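Local coordinates for protein inositol 2-dehydrogenase/D-chiro-inositol 3-dehydrogenase (PDB 4MIY) that oxidises myo-inositol and D-chiro-inositol to their keto forms, using NAD bound to a Rossmann-fold domain as the hydride acceptor, at residues 126-137 with 176-184; 89-97 with 289-299. All coordinates share one frame; numbering follows the deposited sequence.

From the N terminus, the chain first lays down the parallel sheet of the NAD-binding domain; its strand 92-95 supplies one side of contact 2 and leads into the cofactor through E96 and K97. Beyond strand 121-123 comes 126-137, which pairs with 176-184 after 38 intervening residues: contact 1, a short closure. Contact 2 waits for 289-299, so its much longer loop encloses contact 1 entirely. Contact 1 ties the segment leaving the Rossmann sheet to helix 168-185, whereas contact 2 brings the end of helix 279-294 back onto that sheet. Their centres lie about 21 Å apart, yet both reach NAD, and H176 packs against K97.

Contact 1: 126-137 with 176-184; sequences MRRYDQGIRALK and HEIDEMHWL. With NAD (nicotinamide-adenine-dinucleotide), chain E.
Helices 131-137 and 176-184 run roughly parallel, their axes inclined by 28° and 11.2 Å apart at closest approach, and the 3-10 turn 127-129 brings two arginines onto the second helix, R128 facing E180 in the backbone register. R127 bends at chi2 and lays its guanidinium over H176 CB. NH1 and NH2 both grip E177 OE2, from above the same face of the carboxylate, NH2 at 2.8 Å from OE2; NH1 also binds E180 OE1, making a salt-bridge network. With R127 cut back to an alanine, E177 and E180 would probably lose the positive charge they share. R128, by contrast, is extended and grips D179 side-on: NE reaches OD2 at 2.9 Å, nearly straight at 168°, while NH2 takes OD1. Its guanidinium also lies flat on W183, planes 23° apart, with CD 3.6 Å from the centroid of the five-membered ring of W183. K137 CD covers the opposite indole face, and K137 NZ turns to D141. At the cofactor end, M126 SD lies 3.6 Å from H176 CE1, and both residues line the NAD pocket at the nicotinamide amide; a water joins R127 N to H176 ND1. These bonds and the stack pin the chain leaving the Rossmann sheet to helix 168-185. Around this core, D306 of helix 304-323 gives R128 a second carboxylate, helix 279-294 packs on M126, and strand 237-244 lies against R127 and E180.

Contact 2: 89-97 with 289-299; sequences TDKFIFTEK and FIDEVAKSEPP. Unlike the reference sequence in segment 289-299: E292 (reference Gln). With NAD (nicotinamide-adenine-dinucleotide), chain E.
F92 and F94 point from strand 92-95 onto helix 289-294, which runs antiparallel to the strand at 172°, and the contact illustrates how an aromatic side chain can fill the seam between a sheet strand, the last turns of a helix and the turn that follows. F92 is worth following outward. Its CB touches both V293 CG2 and F289 CZ, the latter 3.9 Å from CB. With CG anti to the carbonyl carbon (chi1 -71°), the ring passes alongside V293: CG meets CG2 of the valine, and CD2 meets CG1 at 3.7 Å, so both methyls serve one side chain and CG2 sits over the ring face. On the other branch, CD1 approaches P299 CD, which comes in at the ring edge. CE1 lies 3.4 Å from E297 O, and CZ, at the tip, looks toward that same carbonyl and the backbone carbon of S296. The chain is brought round to F92 here by a Schellman motif, with S296 at positive phi as its C-prime residue. Nearer the cofactor, F94 CB stands over the centre of the F289 ring, 3.9 Å from its centroid, while the F94 ring presents its edge to that face, planes at 65°. V293 CG2 lies over the opposite face of F289, toward its rim, and F71 stacks on F94. Just beyond, K97 O accepts a bond from NAD O3D. The chemistry across the two segments is thus almost wholly apolar: while E96 and K97 at the strand's end lie at NAD, methyls, proline carbons and ring faces join the Rossmann sheet to helix 279-294 with no polar bond between the two segments, a join that rests on close fit rather than on directed bonds.

Contact 1: 126-137 with 176-184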
loop_
_atom_site.group_PDB
_atom_site.type_symbol
_atom_site.label_atom_id
_atom_site.label_comp_id
_atom_site.label_asym_id
_atom_site.label_seq_id
_atom_site.Cartn_x
_atom_site.Cartn_y
_atom_site.Cartn_z
ATOM N N MET A 126 -5.063 25.041 11.193
ATOM C CA MET A 126 -4.638 24.725 9.848
ATOM C C MET A 126 -5.041 23.374 9.284
ATOM O O MET A 126 -4.937 23.183 8.131
ATOM C CB MET A 126 -3.120 24.890 9.712
ATOM C CG MET A 126 -2.297 23.701 10.187
ATOM S SD MET A 126 -2.398 23.478 11.971
ATOM C CE MET A 126 -1.360 22.031 12.220
ATOM N N ARG A 127 -5.455 22.453 10.132
ATOM C CA ARG A 127 -5.777 21.121 9.657
ATOM C C ARG A 127 -6.805 21.129 8.567
ATOM O O ARG A 127 -6.794 20.307 7.729
ATOM C CB ARG A 127 -6.288 20.250 10.779
ATOM C CG ARG A 127 -5.281 19.936 11.849
ATOM C CD ARG A 127 -4.421 18.762 11.467
ATOM N NE ARG A 127 -3.683 18.186 12.578
ATOM C CZ ARG A 127 -4.116 17.199 13.339
ATOM N NH1 ARG A 127 -5.275 16.638 13.131
ATOM N NH2 ARG A 127 -3.365 16.762 14.311
ATOM N N ARG A 128 -7.695 22.101 8.619
ATOM C CA ARG A 128 -8.795 22.164 7.694
ATOM C C ARG A 128 -8.274 22.438 6.293
ATOM O O ARG A 128 -8.957 22.204 5.345
ATOM C CB ARG A 128 -9.788 23.252 8.100
ATOM C CG ARG A 128 -10.473 23.031 9.395
ATOM C CD ARG A 128 -11.634 23.990 9.552
ATOM N NE ARG A 128 -12.170 24.037 10.906
ATOM C CZ ARG A 128 -13.336 24.564 11.214
ATOM N NH1 ARG A 128 -14.095 25.080 10.284
ATOM N NH2 ARG A 128 -13.741 24.560 12.458
ATOM N N TYR A 129 -7.043 22.902 6.208
ATOM C CA TYR A 129 -6.453 23.285 4.941
ATOM C C TYR A 129 -5.514 22.231 4.357
ATOM O O TYR A 129 -5.029 22.361 3.273
ATOM C CB TYR A 129 -5.725 24.605 5.097
ATOM C CG TYR A 129 -6.638 25.791 5.361
ATOM C CD1 TYR A 129 -7.192 26.488 4.340
ATOM C CD2 TYR A 129 -6.921 26.182 6.630
ATOM C CE1 TYR A 129 -8.017 27.530 4.575
ATOM C CE2 TYR A 129 -7.729 27.233 6.880
ATOM C CZ TYR A 129 -8.276 27.914 5.857
ATOM O OH TYR A 129 -9.091 28.983 6.066
ATOM N N ASP A 130 -5.260 21.204 5.125
ATOM C CA ASP A 130 -4.421 20.137 4.656
ATOM C C ASP A 130 -5.115 19.395 3.539
ATOM O O ASP A 130 -6.245 19.046 3.643
ATOM C CB ASP A 130 -4.099 19.190 5.788
ATOM C CG ASP A 130 -3.265 18.019 5.340
ATOM O OD1 ASP A 130 -2.084 18.224 5.131
ATOM O OD2 ASP A 130 -3.826 16.930 5.219
ATOM N N GLN A 131 -4.398 19.191 2.453
ATOM C CA GLN A 131 -4.988 18.618 1.263
ATOM C C GLN A 131 -5.634 17.263 1.481
ATOM O O GLN A 131 -6.690 17.022 0.985
ATOM C CB GLN A 131 -3.983 18.593 0.117
ATOM C CG GLN A 131 -3.736 19.985 -0.397
ATOM C CD GLN A 131 -2.797 20.100 -1.569
ATOM O OE1 GLN A 131 -2.621 19.181 -2.332
ATOM N NE2 GLN A 131 -2.245 21.273 -1.743
ATOM N N GLY A 132 -4.981 16.409 2.236
ATOM C CA GLY A 132 -5.514 15.094 2.490
ATOM C C GLY A 132 -6.746 15.057 3.364
ATOM O O GLY A 132 -7.669 14.380 3.095
ATOM N N ILE A 133 -6.720 15.838 4.422
ATOM C CA ILE A 133 -7.840 15.892 5.317
ATOM C C ILE A 133 -9.026 16.512 4.606
ATOM O O ILE A 133 -10.107 16.039 4.719
ATOM C CB ILE A 133 -7.459 16.664 6.596
ATOM C CG1 ILE A 133 -6.451 15.847 7.395
ATOM C CG2 ILE A 133 -8.661 16.935 7.427
ATOM C CD1 ILE A 133 -5.794 16.588 8.520
ATOM N N ARG A 134 -8.771 17.532 3.813
ATOM C CA ARG A 134 -9.810 18.171 3.046
ATOM C C ARG A 134 -10.424 17.225 2.033
ATOM O O ARG A 134 -11.624 17.179 1.855
ATOM C CB ARG A 134 -9.245 19.415 2.359
ATOM C CG ARG A 134 -10.255 20.462 2.051
ATOM C CD ARG A 134 -9.677 21.847 1.616
ATOM N NE ARG A 134 -9.633 22.821 2.710
ATOM C CZ ARG A 134 -10.694 23.339 3.353
ATOM N NH1 ARG A 134 -11.935 23.001 3.040
ATOM N NH2 ARG A 134 -10.501 24.187 4.324
ATOM N N ALA A 135 -9.585 16.430 1.396
ATOM C CA ALA A 135 -10.077 15.503 0.393
ATOM C C ALA A 135 -10.914 14.394 1.001
ATOM O O ALA A 135 -11.860 13.966 0.424
ATOM C CB ALA A 135 -8.946 14.932 -0.416
ATOM N N LEU A 136 -10.557 13.965 2.181
ATOM C CA LEU A 136 -11.365 12.992 2.862
ATOM C C LEU A 136 -12.743 13.561 3.237
ATOM O O LEU A 136 -13.720 12.927 3.039
ATOM C CB LEU A 136 -10.615 12.416 4.066
ATOM C CG LEU A 136 -11.259 11.256 4.818
ATOM C CD1 LEU A 136 -10.226 10.446 5.470
ATOM C CD2 LEU A 136 -12.256 11.705 5.849
ATOM N N LYS A 137 -12.764 14.744 3.813
ATOM C CA LYS A 137 -14.024 15.408 4.146
ATOM C C LYS A 137 -14.926 15.531 2.934
ATOM O O LYS A 137 -16.068 15.245 2.992
ATOM C CB LYS A 137 -13.797 16.774 4.767
ATOM C CG LYS A 137 -15.129 17.503 4.939
ATOM C CD LYS A 137 -15.033 18.815 5.520
ATOM C CE LYS A 137 -16.422 19.488 5.669
ATOM N NZ LYS A 137 -17.556 18.613 5.956
ATOM N N HIS A 176 -6.133 20.245 17.829
ATOM C CA HIS A 176 -6.258 20.125 16.402
ATOM C C HIS A 176 -7.387 19.186 15.998
ATOM O O HIS A 176 -8.157 19.493 15.149
ATOM C CB HIS A 176 -4.922 19.721 15.780
ATOM C CG HIS A 176 -3.896 20.789 15.877
ATOM N ND1 HIS A 176 -3.965 21.936 15.134
ATOM C CD2 HIS A 176 -2.809 20.915 16.660
ATOM C CE1 HIS A 176 -2.949 22.713 15.434
ATOM N NE2 HIS A 176 -2.218 22.106 16.342
ATOM N N GLU A 177 -7.478 18.068 16.679
ATOM C CA GLU A 177 -8.576 17.169 16.472
ATOM C C GLU A 177 -9.878 17.771 16.989
ATOM O O GLU A 177 -10.908 17.564 16.430
ATOM C CB GLU A 177 -8.308 15.827 17.150
ATOM C CG GLU A 177 -7.327 14.896 16.437
ATOM C CD GLU A 177 -5.873 15.318 16.496
ATOM O OE1 GLU A 177 -5.475 15.978 17.437
ATOM O OE2 GLU A 177 -5.166 14.993 15.556
ATOM N N ILE A 178 -9.793 18.518 18.074
ATOM C CA ILE A 178 -10.962 19.170 18.622
ATOM C C ILE A 178 -11.600 20.124 17.633
ATOM O O ILE A 178 -12.774 20.095 17.456
ATOM C CB ILE A 178 -10.649 19.873 19.928
ATOM C CG1 ILE A 178 -10.572 18.848 21.061
ATOM C CG2 ILE A 178 -11.707 20.877 20.233
ATOM C CD1 ILE A 178 -9.884 19.375 22.280
ATOM N N ASP A 179 -10.802 20.914 16.941
ATOM C CA ASP A 179 -11.353 21.738 15.905
ATOM C C ASP A 179 -11.803 20.953 14.675
ATOM O O ASP A 179 -12.800 21.257 14.072
ATOM C CB ASP A 179 -10.400 22.811 15.472
ATOM C CG ASP A 179 -10.917 23.572 14.278
ATOM O OD1 ASP A 179 -11.777 24.432 14.436
ATOM O OD2 ASP A 179 -10.491 23.263 13.183
ATOM N N GLU A 180 -11.056 19.930 14.338
ATOM C CA GLU A 180 -11.242 19.192 13.092
ATOM C C GLU A 180 -12.502 18.363 13.019
ATOM O O GLU A 180 -13.156 18.353 12.037
ATOM C CB GLU A 180 -10.037 18.261 12.908
ATOM C CG GLU A 180 -9.951 17.536 11.629
ATOM C CD GLU A 180 -8.743 16.635 11.587
ATOM O OE1 GLU A 180 -7.642 17.128 11.605
ATOM O OE2 GLU A 180 -8.949 15.432 11.531
ATOM N N MET A 181 -12.844 17.679 14.088
ATOM C CA MET A 181 -13.915 16.717 14.001
ATOM C C MET A 181 -15.327 17.262 13.792
ATOM O O MET A 181 -16.083 16.717 13.071
ATOM C CB MET A 181 -13.894 15.756 15.186
ATOM C CG MET A 181 -12.590 14.991 15.364
ATOM S SD MET A 181 -12.149 14.042 13.900
ATOM C CE MET A 181 -10.535 13.473 14.418
ATOM N N HIS A 182 -15.654 18.331 14.487
ATOM C CA HIS A 182 -16.944 18.926 14.316
ATOM C C HIS A 182 -17.128 19.518 12.921
ATOM O O HIS A 182 -18.181 19.417 12.369
ATOM C CB HIS A 182 -17.297 19.890 15.467
ATOM C CG HIS A 182 -16.556 21.185 15.466
ATOM N ND1 HIS A 182 -16.975 22.285 14.764
ATOM C CD2 HIS A 182 -15.462 21.576 16.149
ATOM C CE1 HIS A 182 -16.127 23.267 14.957
ATOM N NE2 HIS A 182 -15.205 22.871 15.803
ATOM N N TRP A 183 -16.060 20.056 12.360
ATOM C CA TRP A 183 -16.051 20.504 10.977
ATOM C C TRP A 183 -16.170 19.354 9.993
ATOM O O TRP A 183 -16.934 19.406 9.119
ATOM C CB TRP A 183 -14.776 21.280 10.709
ATOM C CG TRP A 183 -14.391 21.498 9.275
ATOM C CD1 TRP A 183 -14.875 22.435 8.446
ATOM C CD2 TRP A 183 -13.391 20.793 8.528
ATOM N NE1 TRP A 183 -14.270 22.349 7.225
ATOM C CE2 TRP A 183 -13.339 21.357 7.265
ATOM C CE3 TRP A 183 -12.521 19.747 8.820
ATOM C CZ2 TRP A 183 -12.486 20.896 6.303
ATOM C CZ3 TRP A 183 -11.698 19.300 7.848
ATOM C CH2 TRP A 183 -11.679 19.874 6.631
ATOM N N LEU A 184 -15.387 18.310 10.210
ATOM C CA LEU A 184 -15.429 17.129 9.377
ATOM C C LEU A 184 -16.807 16.556 9.236
ATOM O O LEU A 184 -17.231 16.209 8.189
ATOM C CB LEU A 184 -14.528 16.048 9.974
ATOM C CG LEU A 184 -14.494 14.675 9.271
ATOM C CD1 LEU A 184 -13.883 14.731 7.904
ATOM C CD2 LEU A 184 -13.776 13.680 10.083
HETATM P PA NAD E . 7.238 31.528 21.227
HETATM O O1A NAD E . 7.336 31.533 22.673
HETATM O O2A NAD E . 8.319 31.219 20.414
HETATM O O5B NAD E . 6.940 32.981 20.671
HETATM C C5B NAD E . 6.001 33.833 21.186
HETATM C C4B NAD E . 6.515 35.275 21.082
HETATM O O4B NAD E . 5.525 36.084 21.658
HETATM C C3B NAD E . 7.722 35.592 21.954
HETATM O O3B NAD E . 8.660 36.260 21.215
HETATM C C2B NAD E . 7.192 36.419 23.093
HETATM O O2B NAD E . 8.137 37.334 23.593
HETATM C C1B NAD E . 6.082 37.151 22.440
HETATM N N9A NAD E . 5.049 37.630 23.330
HETATM C C8A NAD E . 4.547 37.058 24.380
HETATM N N7A NAD E . 3.544 37.751 24.904
HETATM C C5A NAD E . 3.394 38.822 24.149
HETATM C C6A NAD E . 2.556 40.003 24.122
HETATM N N6A NAD E . 1.597 40.226 24.987
HETATM N N1A NAD E . 2.733 40.837 23.124
HETATM C C2A NAD E . 3.639 40.692 22.229
HETATM N N3A NAD E . 4.463 39.667 22.211
HETATM C C4A NAD E . 4.373 38.723 23.127
HETATM O O3 NAD E . 5.936 30.674 20.956
HETATM P PN NAD E . 5.374 30.169 19.504
HETATM O O1N NAD E . 5.742 28.769 19.334
HETATM O O2N NAD E . 5.922 30.964 18.468
HETATM O O5D NAD E . 3.858 30.142 19.658
HETATM C C5D NAD E . 3.139 31.341 19.504
HETATM C C4D NAD E . 1.686 31.074 19.289
HETATM O O4D NAD E . 1.576 30.319 18.095
HETATM C C3D NAD E . 1.104 30.275 20.406
HETATM O O3D NAD E . -0.212 30.693 20.589
HETATM C C2D NAD E . 1.170 28.871 19.811
HETATM O O2D NAD E . 0.177 28.130 20.408
HETATM C C1D NAD E . 0.868 29.138 18.364
HETATM N N1N NAD E . 1.314 28.049 17.494
HETATM C C2N NAD E . 0.440 27.439 16.697
HETATM C C3N NAD E . 0.780 26.377 15.885
HETATM C C7N NAD E . -0.242 25.725 14.983
HETATM O O7N NAD E . -1.223 26.297 14.629
HETATM N N7N NAD E . 0.036 24.546 14.597
HETATM C C4N NAD E . 2.105 25.978 15.868
HETATM C C5N NAD E . 2.977 26.646 16.699
HETATM C C6N NAD E . 2.549 27.665 17.507
HETATM O O HOH W 1 -5.916 22.832 13.170
#

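Contact 2: 89-97 with 289-299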
loop_
_atom_site.group_PDB
_atom_site.type_symbol
_atom_site.label_atom_id
_atom_site.label_comp_id
_atom_site.label_asym_id
_atom_site.label_seq_id
_atom_site.Cartn_x
_atom_site.Cartn_y
_atom_site.Cartn_z
ATOM N N THR A 89 -10.471 48.392 16.537
ATOM C CA THR A 89 -10.147 48.894 15.220
ATOM C C THR A 89 -10.983 48.201 14.169
ATOM O O THR A 89 -11.828 47.409 14.480
ATOM C CB THR A 89 -8.743 48.617 14.847
ATOM O OG1 THR A 89 -8.589 47.222 14.576
ATOM C CG2 THR A 89 -7.820 48.999 15.929
ATOM N N ASP A 90 -10.731 48.534 12.921
ATOM C CA ASP A 90 -11.442 47.956 11.807
ATOM C C ASP A 90 -10.595 46.875 11.118
ATOM O O ASP A 90 -10.946 46.373 10.094
ATOM C CB ASP A 90 -11.858 49.050 10.799
ATOM C CG ASP A 90 -13.266 49.554 11.051
ATOM O OD1 ASP A 90 -14.026 48.846 11.699
ATOM O OD2 ASP A 90 -13.643 50.639 10.598
ATOM N N LYS A 91 -9.470 46.563 11.697
ATOM C CA LYS A 91 -8.546 45.652 11.079
ATOM C C LYS A 91 -9.016 44.199 11.047
ATOM O O LYS A 91 -9.761 43.753 11.854
ATOM C CB LYS A 91 -7.180 45.743 11.747
ATOM C CG LYS A 91 -6.519 47.092 11.616
ATOM C CD LYS A 91 -5.335 47.184 12.488
ATOM C CE LYS A 91 -4.506 48.445 12.317
ATOM N NZ LYS A 91 -5.286 49.617 12.119
ATOM N N PHE A 92 -8.565 43.503 10.027
ATOM C CA PHE A 92 -8.703 42.072 9.989
ATOM C C PHE A 92 -7.708 41.438 10.972
ATOM O O PHE A 92 -6.662 41.954 11.214
ATOM C CB PHE A 92 -8.455 41.587 8.557
ATOM C CG PHE A 92 -9.551 41.957 7.594
ATOM C CD1 PHE A 92 -10.632 41.151 7.429
ATOM C CD2 PHE A 92 -9.480 43.096 6.855
ATOM C CE1 PHE A 92 -11.610 41.471 6.524
ATOM C CE2 PHE A 92 -10.430 43.397 5.988
ATOM C CZ PHE A 92 -11.511 42.602 5.820
ATOM N N ILE A 93 -8.089 40.297 11.515
ATOM C CA ILE A 93 -7.344 39.661 12.580
ATOM C C ILE A 93 -7.175 38.148 12.306
ATOM O O ILE A 93 -8.141 37.423 12.185
ATOM C CB ILE A 93 -8.095 39.811 13.896
ATOM C CG1 ILE A 93 -8.306 41.283 14.242
ATOM C CG2 ILE A 93 -7.361 39.109 15.007
ATOM C CD1 ILE A 93 -9.448 41.472 15.170
ATOM N N PHE A 94 -5.916 37.750 12.199
ATOM C CA PHE A 94 -5.510 36.354 12.194
ATOM C C PHE A 94 -4.837 36.076 13.523
ATOM O O PHE A 94 -3.803 36.575 13.794
ATOM C CB PHE A 94 -4.539 36.064 11.049
ATOM C CG PHE A 94 -4.183 34.600 10.902
ATOM C CD1 PHE A 94 -3.174 34.057 11.641
ATOM C CD2 PHE A 94 -4.878 33.789 10.044
ATOM C CE1 PHE A 94 -2.852 32.748 11.520
ATOM C CE2 PHE A 94 -4.563 32.467 9.935
ATOM C CZ PHE A 94 -3.560 31.954 10.664
ATOM N N THR A 95 -5.487 35.275 14.331
ATOM C CA THR A 95 -4.884 34.843 15.567
ATOM C C THR A 95 -4.524 33.375 15.486
ATOM O O THR A 95 -5.300 32.581 15.044
ATOM C CB THR A 95 -5.761 35.137 16.797
ATOM O OG1 THR A 95 -5.063 34.790 17.975
ATOM C CG2 THR A 95 -7.013 34.420 16.744
ATOM N N GLU A 96 -3.315 33.062 15.884
ATOM C CA GLU A 96 -3.013 31.680 16.127
ATOM C C GLU A 96 -3.928 31.101 17.199
ATOM O O GLU A 96 -4.499 31.811 17.981
ATOM C CB GLU A 96 -1.545 31.481 16.474
ATOM C CG GLU A 96 -0.651 31.224 15.273
ATOM C CD GLU A 96 -1.075 29.997 14.472
ATOM O OE1 GLU A 96 -1.766 29.148 15.014
ATOM O OE2 GLU A 96 -0.718 29.914 13.323
ATOM N N LYS A 97 -4.048 29.785 17.203
ATOM C CA LYS A 97 -4.665 29.081 18.285
ATOM C C LYS A 97 -3.879 29.325 19.550
ATOM O O LYS A 97 -2.709 29.492 19.488
ATOM C CB LYS A 97 -4.677 27.586 18.003
ATOM C CG LYS A 97 -3.402 27.116 17.440
ATOM C CD LYS A 97 -2.815 25.942 18.124
ATOM C CE LYS A 97 -2.680 26.128 19.574
ATOM N NZ LYS A 97 -1.516 25.348 20.041
ATOM N N PHE A 289 -6.428 33.823 3.906
ATOM C CA PHE A 289 -6.698 34.983 4.730
ATOM C C PHE A 289 -6.288 36.258 3.983
ATOM O O PHE A 289 -7.045 37.171 3.870
ATOM C CB PHE A 289 -5.980 34.850 6.075
ATOM C CG PHE A 289 -6.133 36.055 6.971
ATOM C CD1 PHE A 289 -7.271 36.258 7.688
ATOM C CD2 PHE A 289 -5.151 36.979 7.060
ATOM C CE1 PHE A 289 -7.407 37.379 8.475
ATOM C CE2 PHE A 289 -5.298 38.070 7.853
ATOM C CZ PHE A 289 -6.416 38.263 8.537
ATOM N N ILE A 290 -5.084 36.282 3.469
ATOM C CA ILE A 290 -4.615 37.413 2.713
ATOM C C ILE A 290 -5.508 37.724 1.499
ATOM O O ILE A 290 -5.838 38.850 1.276
ATOM C CB ILE A 290 -3.165 37.207 2.256
ATOM C CG1 ILE A 290 -2.197 37.196 3.446
ATOM C CG2 ILE A 290 -2.748 38.260 1.236
ATOM C CD1 ILE A 290 -2.278 38.402 4.334
ATOM N N ASP A 291 -5.896 36.713 0.745
ATOM C CA ASP A 291 -6.770 36.893 -0.386
ATOM C C ASP A 291 -8.123 37.500 -0.017
ATOM O O ASP A 291 -8.665 38.278 -0.737
ATOM C CB ASP A 291 -7.024 35.568 -1.091
ATOM C CG ASP A 291 -5.810 35.013 -1.813
ATOM O OD1 ASP A 291 -4.790 35.665 -1.968
ATOM O OD2 ASP A 291 -5.923 33.893 -2.287
ATOM N N GLU A 292 -8.663 37.119 1.117
ATOM C CA GLU A 292 -9.885 37.715 1.581
ATOM C C GLU A 292 -9.707 39.172 1.951
ATOM O O GLU A 292 -10.506 39.984 1.607
ATOM C CB GLU A 292 -10.462 36.921 2.760
ATOM C CG GLU A 292 -10.997 35.569 2.394
ATOM C CD GLU A 292 -12.095 35.612 1.367
ATOM O OE1 GLU A 292 -11.886 35.093 0.284
ATOM O OE2 GLU A 292 -13.162 36.133 1.655
ATOM N N VAL A 293 -8.644 39.478 2.654
ATOM C CA VAL A 293 -8.381 40.823 3.063
ATOM C C VAL A 293 -8.200 41.689 1.856
ATOM O O VAL A 293 -8.707 42.780 1.786
ATOM C CB VAL A 293 -7.146 40.944 3.959
ATOM C CG1 VAL A 293 -6.937 42.356 4.336
ATOM C CG2 VAL A 293 -7.350 40.154 5.215
ATOM N N ALA A 294 -7.525 41.148 0.873
ATOM C CA ALA A 294 -7.208 41.896 -0.310
ATOM C C ALA A 294 -8.454 42.348 -1.054
ATOM O O ALA A 294 -8.436 43.355 -1.693
ATOM C CB ALA A 294 -6.291 41.099 -1.218
ATOM N N LYS A 295 -9.525 41.596 -0.960
ATOM C CA LYS A 295 -10.733 42.018 -1.590
ATOM C C LYS A 295 -11.746 42.591 -0.607
ATOM O O LYS A 295 -12.882 42.793 -0.944
ATOM C CB LYS A 295 -11.302 40.916 -2.486
ATOM C CG LYS A 295 -11.650 39.658 -1.847
ATOM C CD LYS A 295 -11.910 38.567 -2.888
ATOM C CE LYS A 295 -12.237 37.296 -2.175
ATOM N NZ LYS A 295 -12.586 36.115 -3.000
ATOM N N SER A 296 -11.268 42.910 0.594
ATOM C CA SER A 296 -12.076 43.553 1.624
ATOM C C SER A 296 -13.335 42.747 1.926
ATOM O O SER A 296 -14.406 43.266 2.057
ATOM C CB SER A 296 -12.419 44.997 1.235
ATOM O OG SER A 296 -11.267 45.751 1.051
ATOM N N GLU A 297 -13.144 41.451 2.023
ATOM C CA GLU A 297 -14.190 40.533 2.402
ATOM C C GLU A 297 -13.791 39.757 3.677
ATOM O O GLU A 297 -12.649 39.557 3.930
ATOM C CB GLU A 297 -14.539 39.577 1.241
ATOM C CG GLU A 297 -15.218 40.279 0.089
ATOM C CD GLU A 297 -15.589 39.398 -1.064
ATOM O OE1 GLU A 297 -15.795 38.222 -0.845
ATOM O OE2 GLU A 297 -15.707 39.912 -2.175
ATOM N N PRO A 298 -14.780 39.353 4.475
ATOM C CA PRO A 298 -14.498 38.633 5.692
ATOM C C PRO A 298 -13.815 37.315 5.409
ATOM O O PRO A 298 -14.055 36.738 4.401
ATOM C CB PRO A 298 -15.878 38.361 6.259
ATOM C CG PRO A 298 -16.715 39.344 5.690
ATOM C CD PRO A 298 -16.207 39.619 4.347
ATOM N N PRO A 299 -12.991 36.867 6.337
ATOM C CA PRO A 299 -12.362 35.563 6.210
ATOM C C PRO A 299 -13.389 34.484 6.115
ATOM O O PRO A 299 -14.457 34.606 6.599
ATOM C CB PRO A 299 -11.550 35.436 7.498
ATOM C CG PRO A 299 -11.474 36.726 8.065
ATOM C CD PRO A 299 -12.617 37.533 7.579
HETATM P PA NAD E . 7.238 31.528 21.227
HETATM O O1A NAD E . 7.336 31.533 22.673
HETATM O O2A NAD E . 8.319 31.219 20.414
HETATM O O5B NAD E . 6.940 32.981 20.671
HETATM C C5B NAD E . 6.001 33.833 21.186
HETATM C C4B NAD E . 6.515 35.275 21.082
HETATM O O4B NAD E . 5.525 36.084 21.658
HETATM C C3B NAD E . 7.722 35.592 21.954
HETATM O O3B NAD E . 8.660 36.260 21.215
HETATM C C2B NAD E . 7.192 36.419 23.093
HETATM O O2B NAD E . 8.137 37.334 23.593
HETATM C C1B NAD E . 6.082 37.151 22.440
HETATM N N9A NAD E . 5.049 37.630 23.330
HETATM C C8A NAD E . 4.547 37.058 24.380
HETATM N N7A NAD E . 3.544 37.751 24.904
HETATM C C5A NAD E . 3.394 38.822 24.149
HETATM C C6A NAD E . 2.556 40.003 24.122
HETATM N N6A NAD E . 1.597 40.226 24.987
HETATM N N1A NAD E . 2.733 40.837 23.124
HETATM C C2A NAD E . 3.639 40.692 22.229
HETATM N N3A NAD E . 4.463 39.667 22.211
HETATM C C4A NAD E . 4.373 38.723 23.127
HETATM O O3 NAD E . 5.936 30.674 20.956
HETATM P PN NAD E . 5.374 30.169 19.504
HETATM O O1N NAD E . 5.742 28.769 19.334
HETATM O O2N NAD E . 5.922 30.964 18.468
HETATM O O5D NAD E . 3.858 30.142 19.658
HETATM C C5D NAD E . 3.139 31.341 19.504
HETATM C C4D NAD E . 1.686 31.074 19.289
HETATM O O4D NAD E . 1.576 30.319 18.095
HETATM C C3D NAD E . 1.104 30.275 20.406
HETATM O O3D NAD E . -0.212 30.693 20.589
HETATM C C2D NAD E . 1.170 28.871 19.811
HETATM O O2D NAD E . 0.177 28.130 20.408
HETATM C C1D NAD E . 0.868 29.138 18.364
HETATM N N1N NAD E . 1.314 28.049 17.494
HETATM C C2N NAD E . 0.440 27.439 16.697
HETATM C C3N NAD E . 0.780 26.377 15.885
HETATM C C7N NAD E . -0.242 25.725 14.983
HETATM O O7N NAD E . -1.223 26.297 14.629
HETATM N N7N NAD E . 0.036 24.546 14.597
HETATM C C4N NAD E . 2.105 25.978 15.868
HETATM C C5N NAD E . 2.977 26.646 16.699
HETATM C C6N NAD E . 2.549 27.665 17.507
#